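Local coordinates for protein glucose 1-dehydrogenase (PDB 2B5W) that oxidises D-glucose, and other aldose sugars, with NADP(+) or NAD(+) as electron acceptor, using a catalytic zinc ion, at residues N96-E100 / R101-D105; T129-E132 / K133-V136. The protein carries 1 engineered substitution. All coordinates share one frame; numbering follows the deposited sequence.

Contact 1 of 2, residues N96-E100 / R101-D105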
ATOM      1  N   ASN A  96     -18.596 -16.247 -10.216  1.00 27.22           N
ATOM      2  CA  ASN A  96     -18.360 -15.974  -8.808  1.00 23.05           C
ATOM      3  C   ASN A  96     -18.486 -14.461  -8.572  1.00 21.25           C
ATOM      4  O   ASN A  96     -18.719 -13.724  -9.511  1.00 25.01           O
ATOM      5  CB  ASN A  96     -17.007 -16.563  -8.364  1.00 22.20           C
ATOM      6  CG  ASN A  96     -15.811 -15.972  -9.127  1.00 22.19           C
ATOM      7  OD1 ASN A  96     -15.749 -14.770  -9.311  1.00 24.10           O
ATOM      8  ND2 ASN A  96     -14.844 -16.818  -9.489  1.00 24.34           N
ATOM      9  N   GLU A  97     -18.338 -14.020  -7.326  1.00 23.56           N
ATOM     10  CA  GLU A  97     -18.518 -12.623  -6.964  1.00 25.11           C
ATOM     11  C   GLU A  97     -17.634 -11.668  -7.788  1.00 23.14           C
ATOM     12  O   GLU A  97     -18.027 -10.530  -8.062  1.00 24.88           O
ATOM     13  CB  GLU A  97     -18.225 -12.424  -5.471  1.00 27.76           C
ATOM     14  CG  GLU A  97     -16.783 -12.707  -5.054  1.00 36.44           C
ATOM     15  CD  GLU A  97     -16.525 -12.311  -3.622  1.00128.15           C
ATOM     16  OE1 GLU A  97     -16.351 -13.229  -2.818  1.00 41.01           O
ATOM     17  OE2 GLU A  97     -16.516 -11.099  -3.302  1.00120.17           O
ATOM     18  N   TYR A  98     -16.444 -12.128  -8.144  1.00 24.20           N
ATOM     19  CA  TYR A  98     -15.508 -11.234  -8.850  1.00 24.15           C
ATOM     20  C   TYR A  98     -16.005 -10.965 -10.250  1.00 20.27           C
ATOM     21  O   TYR A  98     -15.974  -9.830 -10.722  1.00 23.73           O
ATOM     22  CB  TYR A  98     -14.090 -11.792  -8.817  1.00 19.54           C
ATOM     23  CG  TYR A  98     -13.611 -11.922  -7.393  1.00 22.15           C
ATOM     24  CD1 TYR A  98     -13.670 -13.125  -6.742  1.00 28.01           C
ATOM     25  CD2 TYR A  98     -13.152 -10.814  -6.709  1.00 26.26           C
ATOM     26  CE1 TYR A  98     -13.257 -13.248  -5.447  1.00 31.49           C
ATOM     27  CE2 TYR A  98     -12.746 -10.911  -5.400  1.00 29.91           C
ATOM     28  CZ  TYR A  98     -12.802 -12.140  -4.768  1.00 33.17           C
ATOM     29  OH  TYR A  98     -12.385 -12.275  -3.461  1.00 52.14           O
ATOM     30  N   PHE A  99     -16.506 -11.995 -10.928  1.00 22.23           N
ATOM     31  CA  PHE A  99     -17.092 -11.807 -12.241  1.00 21.21           C
ATOM     32  C   PHE A  99     -18.450 -11.086 -12.175  1.00 21.85           C
ATOM     33  O   PHE A  99     -18.742 -10.200 -12.982  1.00 24.48           O
ATOM     34  CB  PHE A  99     -17.181 -13.153 -12.989  1.00 22.56           C
ATOM     35  CG  PHE A  99     -15.827 -13.669 -13.441  1.00 19.39           C
ATOM     36  CD1 PHE A  99     -15.347 -13.352 -14.681  1.00 19.31           C
ATOM     37  CD2 PHE A  99     -15.014 -14.380 -12.596  1.00 19.62           C
ATOM     38  CE1 PHE A  99     -14.089 -13.783 -15.093  1.00 19.77           C
ATOM     39  CE2 PHE A  99     -13.749 -14.798 -12.980  1.00 20.55           C
ATOM     40  CZ  PHE A  99     -13.285 -14.478 -14.266  1.00 20.76           C
ATOM     41  N   GLU A 100     -19.282 -11.449 -11.200  1.00 25.44           N
ATOM     42  CA  GLU A 100     -20.593 -10.805 -11.051  1.00 29.37           C
ATOM     43  C   GLU A 100     -20.534  -9.306 -10.742  1.00 23.15           C
ATOM     44  O   GLU A 100     -21.360  -8.537 -11.242  1.00 27.76           O
ATOM     45  CB  GLU A 100     -21.408 -11.534  -9.959  1.00 27.38           C
ATOM     46  CG  GLU A 100     -21.808 -12.954 -10.350  1.00 36.80           C
ATOM     47  CD  GLU A 100     -22.664 -13.013 -11.609  1.00 44.51           C
ATOM     48  OE1 GLU A 100     -23.658 -12.265 -11.698  1.00 55.07           O
ATOM     49  OE2 GLU A 100     -22.334 -13.804 -12.515  1.00 38.94           O
ATOM     50  N   ARG A 101     -19.488  -8.898 -10.014  1.00 20.00           N
ATOM     51  CA  ARG A 101     -19.267  -7.495  -9.642  1.00 20.00           C
ATOM     52  C   ARG A 101     -18.345  -6.793 -10.638  1.00 20.00           C
ATOM     53  O   ARG A 101     -17.916  -5.666 -10.384  1.00 20.00           O
ATOM     54  CB  ARG A 101     -18.623  -7.412  -8.255  1.00 20.00           C
ATOM     55  CG  ARG A 101     -19.554  -7.878  -7.135  1.00 20.00           C
ATOM     56  CD  ARG A 101     -18.885  -7.877  -5.759  1.00 20.00           C
ATOM     57  NE  ARG A 101     -19.782  -8.327  -4.685  1.00 20.00           N
ATOM     58  CZ  ARG A 101     -19.423  -8.411  -3.396  1.00 20.00           C
ATOM     59  NH1 ARG A 101     -18.187  -8.079  -3.001  1.00 20.00           N
ATOM     60  NH2 ARG A 101     -20.240  -8.822  -2.417  1.00 20.00           N
ATOM     61  N   ASP A 102     -18.032  -7.406 -11.793  1.00 24.82           N
ATOM     62  CA  ASP A 102     -17.236  -6.757 -12.858  1.00 23.57           C
ATOM     63  C   ASP A 102     -15.853  -6.391 -12.368  1.00 20.85           C
ATOM     64  O   ASP A 102     -15.313  -5.333 -12.743  1.00 26.04           O
ATOM     65  CB  ASP A 102     -17.926  -5.488 -13.397  1.00 29.12           C
ATOM     66  CG  ASP A 102     -19.291  -5.755 -13.916  1.00 37.25           C
ATOM     67  OD1 ASP A 102     -19.430  -6.609 -14.802  1.00 28.71           O
ATOM     68  OD2 ASP A 102     -20.292  -5.141 -13.489  1.00 44.25           O
ATOM     69  N   GLN A 103     -15.288  -7.214 -11.499  1.00 20.37           N
ATOM     70  CA  GLN A 103     -13.891  -7.020 -11.066  1.00 19.04           C
ATOM     71  C   GLN A 103     -13.128  -8.339 -11.048  1.00 16.86           C
ATOM     72  O   GLN A 103     -12.506  -8.733 -10.065  1.00 19.17           O
ATOM     73  CB  GLN A 103     -13.791  -6.242  -9.731  1.00 21.49           C
ATOM     74  CG  GLN A 103     -14.559  -6.871  -8.552  1.00 23.73           C
ATOM     75  CD  GLN A 103     -14.441  -6.073  -7.250  1.00 28.44           C
ATOM     76  OE1 GLN A 103     -14.507  -6.641  -6.158  1.00 32.20           O
ATOM     77  NE2 GLN A 103     -14.265  -4.763  -7.371  1.00 23.07           N
ATOM     78  N   PRO A 104     -13.135  -9.054 -12.179  1.00 18.68           N
ATOM     79  CA  PRO A 104     -12.430 -10.340 -12.194  1.00 20.24           C
ATOM     80  C   PRO A 104     -10.918 -10.213 -12.078  1.00 18.98           C
ATOM     81  O   PRO A 104     -10.239 -11.166 -11.759  1.00 18.29           O
ATOM     82  CB  PRO A 104     -12.836 -10.941 -13.540  1.00 18.05           C
ATOM     83  CG  PRO A 104     -13.130  -9.839 -14.385  1.00 19.29           C
ATOM     84  CD  PRO A 104     -13.773  -8.772 -13.476  1.00 22.80           C
ATOM     85  N   ASP A 105     -10.399  -9.017 -12.318  1.00 18.51           N
ATOM     86  CA  ASP A 105      -9.000  -8.741 -12.168  1.00 17.21           C
ATOM     87  C   ASP A 105      -8.574  -8.799 -10.690  1.00 18.34           C
ATOM     88  O   ASP A 105      -7.395  -8.834 -10.391  1.00 17.69           O
ATOM     89  CB  ASP A 105      -8.701  -7.359 -12.755  1.00 17.22           C
ATOM     90  CG  ASP A 105      -9.456  -6.288 -12.054  1.00 19.09           C
ATOM     91  OD1 ASP A 105     -10.680  -6.206 -12.258  1.00 17.51           O
ATOM     92  OD2 ASP A 105      -8.895  -5.496 -11.281  1.00 18.98           O
TER

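Contact 2 of 2, residues T129-E132 / K133-V136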
ATOM      1  N   THR A 129     -13.642 -16.439 -30.133  1.00 18.08           N
ATOM      2  CA  THR A 129     -14.842 -15.877 -29.590  1.00 18.42           C
ATOM      3  C   THR A 129     -14.597 -15.226 -28.264  1.00 18.02           C
ATOM      4  O   THR A 129     -13.635 -15.526 -27.572  1.00 20.62           O
ATOM      5  CB  THR A 129     -15.914 -16.958 -29.424  1.00 17.66           C
ATOM      6  OG1 THR A 129     -15.417 -18.020 -28.585  1.00 20.31           O
ATOM      7  CG2 THR A 129     -16.233 -17.584 -30.794  1.00 20.57           C
ATOM      8  N   SER A 130     -15.519 -14.355 -27.857  1.00 19.06           N
ATOM      9  CA  SER A 130     -15.554 -13.865 -26.478  1.00 17.35           C
ATOM     10  C   SER A 130     -16.887 -13.225 -26.179  1.00 16.34           C
ATOM     11  O   SER A 130     -17.522 -12.696 -27.090  1.00 18.31           O
ATOM     12  CB  SER A 130     -14.460 -12.792 -26.196  1.00 18.23           C
ATOM     13  OG  SER A 130     -13.184 -13.404 -25.947  1.00 19.42           O
ATOM     14  N   PRO A 131     -17.310 -13.279 -24.909  1.00 18.29           N
ATOM     15  CA  PRO A 131     -18.486 -12.523 -24.476  1.00 19.27           C
ATOM     16  C   PRO A 131     -18.316 -11.061 -24.907  1.00 23.63           C
ATOM     17  O   PRO A 131     -17.219 -10.495 -24.797  1.00 19.69           O
ATOM     18  CB  PRO A 131     -18.455 -12.670 -22.949  1.00 21.04           C
ATOM     19  CG  PRO A 131     -17.784 -14.009 -22.737  1.00 21.43           C
ATOM     20  CD  PRO A 131     -16.693 -13.999 -23.785  1.00 19.85           C
ATOM     21  N   GLU A 132     -19.383 -10.427 -25.369  1.00 20.53           N
ATOM     22  CA  GLU A 132     -19.289  -9.002 -25.683  1.00 19.42           C
ATOM     23  C   GLU A 132     -18.851  -8.151 -24.500  1.00 23.80           C
ATOM     24  O   GLU A 132     -18.179  -7.129 -24.674  1.00 21.15           O
ATOM     25  CB  GLU A 132     -20.568  -8.447 -26.281  1.00 26.30           C
ATOM     26  CG  GLU A 132     -21.754  -8.522 -25.345  1.00 27.23           C
ATOM     27  CD  GLU A 132     -23.032  -7.903 -25.916  1.00 39.63           C
ATOM     28  OE1 GLU A 132     -22.934  -6.892 -26.632  1.00 31.91           O
ATOM     29  OE2 GLU A 132     -24.130  -8.455 -25.653  1.00 45.16           O
ATOM     30  N   LYS A 133     -19.166  -8.563 -23.286  1.00 20.32           N
ATOM     31  CA  LYS A 133     -18.805  -7.806 -22.102  1.00 23.57           C
ATOM     32  C   LYS A 133     -17.296  -7.764 -21.857  1.00 20.96           C
ATOM     33  O   LYS A 133     -16.828  -6.918 -21.121  1.00 22.36           O
ATOM     34  CB  LYS A 133     -19.507  -8.371 -20.866  1.00 22.52           C
ATOM     35  CG  LYS A 133     -19.067  -9.754 -20.460  1.00 22.87           C
ATOM     36  CD  LYS A 133     -20.034 -10.370 -19.411  1.00 26.10           C
ATOM     37  CE  LYS A 133     -19.865  -9.705 -18.055  1.00 29.82           C
ATOM     38  NZ  LYS A 133     -20.789 -10.262 -16.993  1.00 37.65           N
ATOM     39  N   TYR A 134     -16.565  -8.690 -22.480  1.00 17.93           N
ATOM     40  CA  TYR A 134     -15.102  -8.767 -22.395  1.00 18.22           C
ATOM     41  C   TYR A 134     -14.419  -8.373 -23.701  1.00 19.24           C
ATOM     42  O   TYR A 134     -13.206  -8.581 -23.833  1.00 18.55           O
ATOM     43  CB  TYR A 134     -14.643 -10.169 -21.971  1.00 21.58           C
ATOM     44  CG  TYR A 134     -15.254 -10.631 -20.654  1.00 16.80           C
ATOM     45  CD1 TYR A 134     -15.316  -9.785 -19.570  1.00 18.91           C
ATOM     46  CD2 TYR A 134     -15.841 -11.875 -20.542  1.00 18.66           C
ATOM     47  CE1 TYR A 134     -15.892 -10.181 -18.381  1.00 22.13           C
ATOM     48  CE2 TYR A 134     -16.414 -12.274 -19.349  1.00 18.46           C
ATOM     49  CZ  TYR A 134     -16.455 -11.416 -18.278  1.00 22.78           C
ATOM     50  OH  TYR A 134     -17.062 -11.775 -17.059  1.00 22.78           O
ATOM     51  N   LEU A 135     -15.166  -7.796 -24.629  1.00 18.58           N
ATOM     52  CA  LEU A 135     -14.605  -7.234 -25.857  1.00 17.06           C
ATOM     53  C   LEU A 135     -14.696  -5.731 -25.720  1.00 21.24           C
ATOM     54  O   LEU A 135     -15.793  -5.184 -25.561  1.00 23.12           O
ATOM     55  CB  LEU A 135     -15.351  -7.707 -27.111  1.00 19.24           C
ATOM     56  CG  LEU A 135     -15.101  -9.182 -27.443  1.00 18.23           C
ATOM     57  CD1 LEU A 135     -16.011  -9.722 -28.505  1.00 20.91           C
ATOM     58  CD2 LEU A 135     -13.617  -9.423 -27.808  1.00 19.36           C
ATOM     59  N   VAL A 136     -13.552  -5.061 -25.820  1.00 18.16           N
ATOM     60  CA  VAL A 136     -13.510  -3.619 -25.701  1.00 17.19           C
ATOM     61  C   VAL A 136     -13.304  -3.010 -27.075  1.00 18.47           C
ATOM     62  O   VAL A 136     -12.284  -3.226 -27.723  1.00 17.89           O
ATOM     63  CB  VAL A 136     -12.382  -3.182 -24.751  1.00 17.06           C
ATOM     64  CG1 VAL A 136     -12.371  -1.651 -24.625  1.00 17.38           C
ATOM     65  CG2 VAL A 136     -12.517  -3.874 -23.398  1.00 18.22           C
TER

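Contact 1 of 2, residues N96-E100 / R101-D105
A Schellman motif closes the short helix 97-100 and brings F99 against P104. Q103 N donates to Y98 O at 2.8 Å, while D102 N reaches F99 O at 3.1 Å. D102 is the C-prime residue; its phi of 61° turns the chain back so that P104 lies beside the helix. F99 CG, anti to the carbonyl carbon (chi1 -72°), carries the ring back to P104, whose CB sits over one face, displaced to the rim and 3.6 Å from the centroid. This CH-pi contact suits proline, whose ring carbons offer C-H groups to the pi face. Cutting the ring back to a methyl group, as in an alanine here, would probably rob P104 CB of the face it rests on and Y134 of a packing partner. R101 N bonds to E97 O at 2.9 Å. Beyond it, the extended R101 side chain brings NH1 to 3.5 Å from E97 OE2, which lies over one guanidinium face, where no N-H points at it, the two planes 73° apart. N96, the N-cap, accepts from F99 N through OD1 at 3.3 Å. Backbone bonds and the buried ring contact thus fix the turn, whereas the exposed salt bridge rests on charge alone.

Contact 2 of 2, residues T129-E132 / K133-V136
With CG anti to its carbonyl carbon and beside its own N (chi1 -56°), Y134 lays its ring beside P131, and L135, with a similar first torsion (chi1 -71°), sets its methyl groups against S130. The ring and the proline cross obliquely: P131 CG lies 3.6 Å from Y134 CD2, and P131 CB is equally near that carbon. K133 adds its own aliphatic chain, whose CG stands over the centre of the Y134 ring and 3.9 Å from P131 CB, so a lysine serves here through its methylenes while its ammonium lies beyond the turn. On the L135 side, CD2 comes to 3.8 Å from S130 CB and CD1 to 3.6 Å from S130 O, a buried leucine packed on the small side chain and backbone of the incoming strand.

Two backbone bonds draw the turn together. Y134 N donates to P131 O at 3.0 Å and L135 N to E132 O at 3.1 Å, each spanning three residues. Proline suits its place because its ring fixes phi where the strand ends, and its carbonyl still accepts. The S130 hydroxyl is buried but not wanting: OG donates to T129 O at 2.7 Å and is also bonded to R89. The E132 carboxylate takes its partner outside the turn: OE1 accepts from the backbone N of E76.

Such consecutive i to i+3 bonds mark two overlapping type I beta turns, a short 3-10-like turn, here linking strand 127-131, paired with strand 27-37, to strand 135-137, paired with strand 82-85, in the GroES-like domain.

How the contacts relate
Both contacts are local turns within the GroES-like catalytic domain, and they meet directly: F99 CD1 packs 3.3 Å from Y134 OH, so an aromatic ring from each turn joins the two. Contact 1 ends a helix and has mixed surroundings, with F99 and P104 buried and E97, E100, R101 and D102 exposed; Y98, R101 and Q103 pack on the second subunit. Contact 2 links two strands of the mixed sheet, is touched by no other chain, and relies mainly on apolar contacts beside its backbone bonds, with no salt bridge between its segments. Contact 1 also lies nearer the substrate-binding N303: about 6 Å between side chains from P104, about 9 Å from Y134.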